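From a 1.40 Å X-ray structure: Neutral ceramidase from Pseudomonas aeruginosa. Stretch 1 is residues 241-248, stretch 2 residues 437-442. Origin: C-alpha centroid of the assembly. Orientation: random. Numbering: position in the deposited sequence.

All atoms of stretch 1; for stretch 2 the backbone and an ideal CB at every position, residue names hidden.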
# COMPACT_ATOMS: atom_id res chain seq x y z
N PHE A 241 3.67 4.31 7.50
CA PHE A 241 4.63 4.93 6.61
C PHE A 241 3.96 5.09 5.26
O PHE A 241 3.72 4.09 4.54
CB PHE A 241 5.91 4.09 6.56
CG PHE A 241 6.75 4.29 7.77
CD1 PHE A 241 6.40 3.65 8.95
CD2 PHE A 241 7.85 5.16 7.76
CE1 PHE A 241 7.14 3.85 10.13
CE2 PHE A 241 8.59 5.36 8.94
CZ PHE A 241 8.22 4.73 10.12
N ALA A 242 3.63 6.35 4.96
CA ALA A 242 2.90 6.74 3.75
C ALA A 242 3.83 7.35 2.69
O ALA A 242 4.99 7.73 2.98
CB ALA A 242 1.82 7.75 4.10
N GLN A 243 3.33 7.40 1.46
CA GLN A 243 4.05 7.99 0.32
C GLN A 243 3.76 9.47 0.13
O GLN A 243 2.74 9.97 0.59
CB GLN A 243 3.66 7.29 -0.99
CG GLN A 243 4.09 5.83 -1.03
CD GLN A 243 5.56 5.65 -1.29
OE1 GLN A 243 6.34 6.63 -1.42
NE2 GLN A 243 5.97 4.38 -1.42
N THR A 244 4.67 10.18 -0.56
CA THR A 244 4.33 11.49 -1.14
C THR A 244 4.37 11.44 -2.67
O THR A 244 3.50 10.82 -3.28
CB THR A 244 5.17 12.66 -0.54
OG1 THR A 244 6.56 12.48 -0.83
CG2 THR A 244 4.97 12.74 0.95
N ASN A 245 5.38 12.06 -3.28
CA ASN A 245 5.53 12.08 -4.71
C ASN A 245 6.72 11.16 -5.04
O ASN A 245 7.87 11.60 -5.10
CB ASN A 245 5.73 13.52 -5.25
CG ASN A 245 6.44 14.46 -4.25
OD1 ASN A 245 5.87 15.48 -3.83
ND2 ASN A 245 7.68 14.12 -3.89
N ALA A 246 6.43 9.88 -5.26
CA ALA A 246 7.48 8.84 -5.40
C ALA A 246 7.59 8.27 -6.82
O ALA A 246 8.30 7.27 -7.04
CB ALA A 246 7.21 7.70 -4.41
N GLY A 247 6.94 8.90 -7.79
CA GLY A 247 6.83 8.34 -9.13
C GLY A 247 8.17 7.98 -9.75
O GLY A 247 8.29 6.97 -10.48
N ASN A 248 9.19 8.80 -9.49
CA ASN A 248 10.49 8.57 -10.10
C ASN A 248 11.57 8.24 -9.06
O ASN A 248 12.76 8.43 -9.32
CB ASN A 248 10.93 9.74 -11.04
CG ASN A 248 10.86 11.12 -10.36
OD1 ASN A 248 10.38 11.24 -9.22
ND2 ASN A 248 11.37 12.16 -11.04
N UNK A 437 1.10 18.62 2.82
CA UNK A 437 1.64 17.28 2.62
C UNK A 437 0.94 16.65 1.42
O UNK A 437 -0.29 16.62 1.37
CB UNK A 437 1.47 16.42 3.87
N UNK A 438 1.71 16.17 0.45
CA UNK A 438 1.15 15.60 -0.75
C UNK A 438 1.18 14.08 -0.63
O UNK A 438 2.25 13.51 -0.63
CB UNK A 438 1.91 16.07 -1.99
N UNK A 439 0.02 13.43 -0.49
CA UNK A 439 -0.03 11.98 -0.40
C UNK A 439 -0.53 11.39 -1.71
O UNK A 439 -1.72 11.43 -1.97
CB UNK A 439 -0.92 11.54 0.76
N UNK A 440 0.38 10.88 -2.55
CA UNK A 440 0.04 10.14 -3.78
C UNK A 440 -0.54 8.78 -3.42
O UNK A 440 -0.60 8.41 -2.24
CB UNK A 440 1.27 9.97 -4.68
N UNK A 441 -0.95 8.02 -4.43
CA UNK A 441 -1.50 6.67 -4.23
C UNK A 441 -2.75 6.69 -3.34
O UNK A 441 -2.97 5.75 -2.57
CB UNK A 441 -0.44 5.76 -3.61
N UNK A 442 -3.57 7.73 -3.46
CA UNK A 442 -4.77 7.84 -2.60
C UNK A 442 -6.08 7.76 -3.39
O UNK A 442 -6.24 8.42 -4.44
CB UNK A 442 -4.73 9.16 -1.82

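Two chain segments, each running from the end of a strand into a loop, pass here with their end-to-end directions 81° apart, and their CA atoms come nearest at Thr 244 and position 439, 4.4 Å apart. The backbones do much of the work, and the side chains of stretch 2 must fit around them.

Position 437 comes before the crossing. Its backbone is extended, its CA-to-CB bond runs sideways, and its ideal CB has nothing of stretch 1 within 5.5 Å. Stretch 1 sets almost no condition; a beta-branched residue would suit the strand, but many others would do. The deposited residue is Val 437, in the t rotamer, which stays at the margin of the contact.

At position 438 the chain is still extended. The CB points sideways, yet it lies 4.4 Å from Asn 245 OD1 and 4.9 Å from Thr 244 CB, so a side chain leaving here can run along the Thr 244 to Asn 245 turn. A long aliphatic or an aromatic residue would cover that backbone; a polar one could address the amide oxygen. The residue is Phe 438, with chi1 in t. Thr 244 O sits at the edge of its ring, near the ring plane, while Asn 245 OD1 approaches CD2 obliquely at 4.3 Å. Its backbone counts as well: Phe 438 O is 2.9 Å from Thr 244 CA in a CA-H...O contact, and this buried oxygen has no conventional partner in the model.

Position 439 turns its CB away overall, although the ideal CB is still 4.0 Å from Gln 243 O. Its CA also faces that oxygen, at 3.6 Å, in a CA-H...O contact. A small residue would fit, and so would a polar one whose end could bend back toward the carbonyl. Asn 439 is found here, in the t rotamer, and the end of its side chain does come nearer to stretch 1 than its CB direction suggests.

Position 440 is the strictest. An ideal CB would stand 2.8 Å from Thr 244 O, a clash, although phi/psi of -71/177 is open to most residues. The neighbour, rather than the backbone angles, therefore argues for glycine, and Gly 440 it is. Without a side chain, its N can approach Thr 244 O to 3.2 Å and donate a hydrogen bond to it.

Position 441 has a positive phi (59/36), a conformation favourable to glycine, asparagine or aspartate. Its CB, however, points toward stretch 1, with Gln 243 CB 5.1 Å away and Ala 246 CB farther along, which invites a long, flat side chain. Tyr 441 takes that course, accepting the left-handed backbone. Its CD2 lies 3.5 Å from Gln 243 CB, and Ala 246 CB meets the ring edge, 3.7 Å from Tyr 441 OH, a hydroxyl hydrogen-bonded elsewhere in the structure.

Position 442 is out of reach and unconstrained by stretch 1; it is Ala 442.

Stretch 2, residues 437-442: VFNGYA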
# COMPACT_ATOMS: atom_id res chain seq x y z
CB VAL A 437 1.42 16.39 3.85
CG1 VAL A 437 1.90 14.98 3.55
CG2 VAL A 437 2.18 16.94 5.04
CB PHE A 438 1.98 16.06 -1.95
CG PHE A 438 1.42 15.62 -3.27
CD1 PHE A 438 0.60 16.45 -4.01
CD2 PHE A 438 1.72 14.35 -3.77
CE1 PHE A 438 0.07 16.03 -5.24
CE2 PHE A 438 1.21 13.93 -5.01
CZ PHE A 438 0.37 14.77 -5.74
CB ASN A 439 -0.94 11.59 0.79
CG ASN A 439 -0.77 10.14 1.24
OD1 ASN A 439 -0.48 9.22 0.44
ND2 ASN A 439 -0.97 9.92 2.52
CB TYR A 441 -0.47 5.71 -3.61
CG TYR A 441 0.87 5.72 -4.32
CD1 TYR A 441 1.10 4.88 -5.40
CD2 TYR A 441 1.88 6.60 -3.92
CE1 TYR A 441 2.35 4.89 -6.07
CE2 TYR A 441 3.12 6.63 -4.57
CZ TYR A 441 3.34 5.79 -5.65
OH TYR A 441 4.56 5.86 -6.27
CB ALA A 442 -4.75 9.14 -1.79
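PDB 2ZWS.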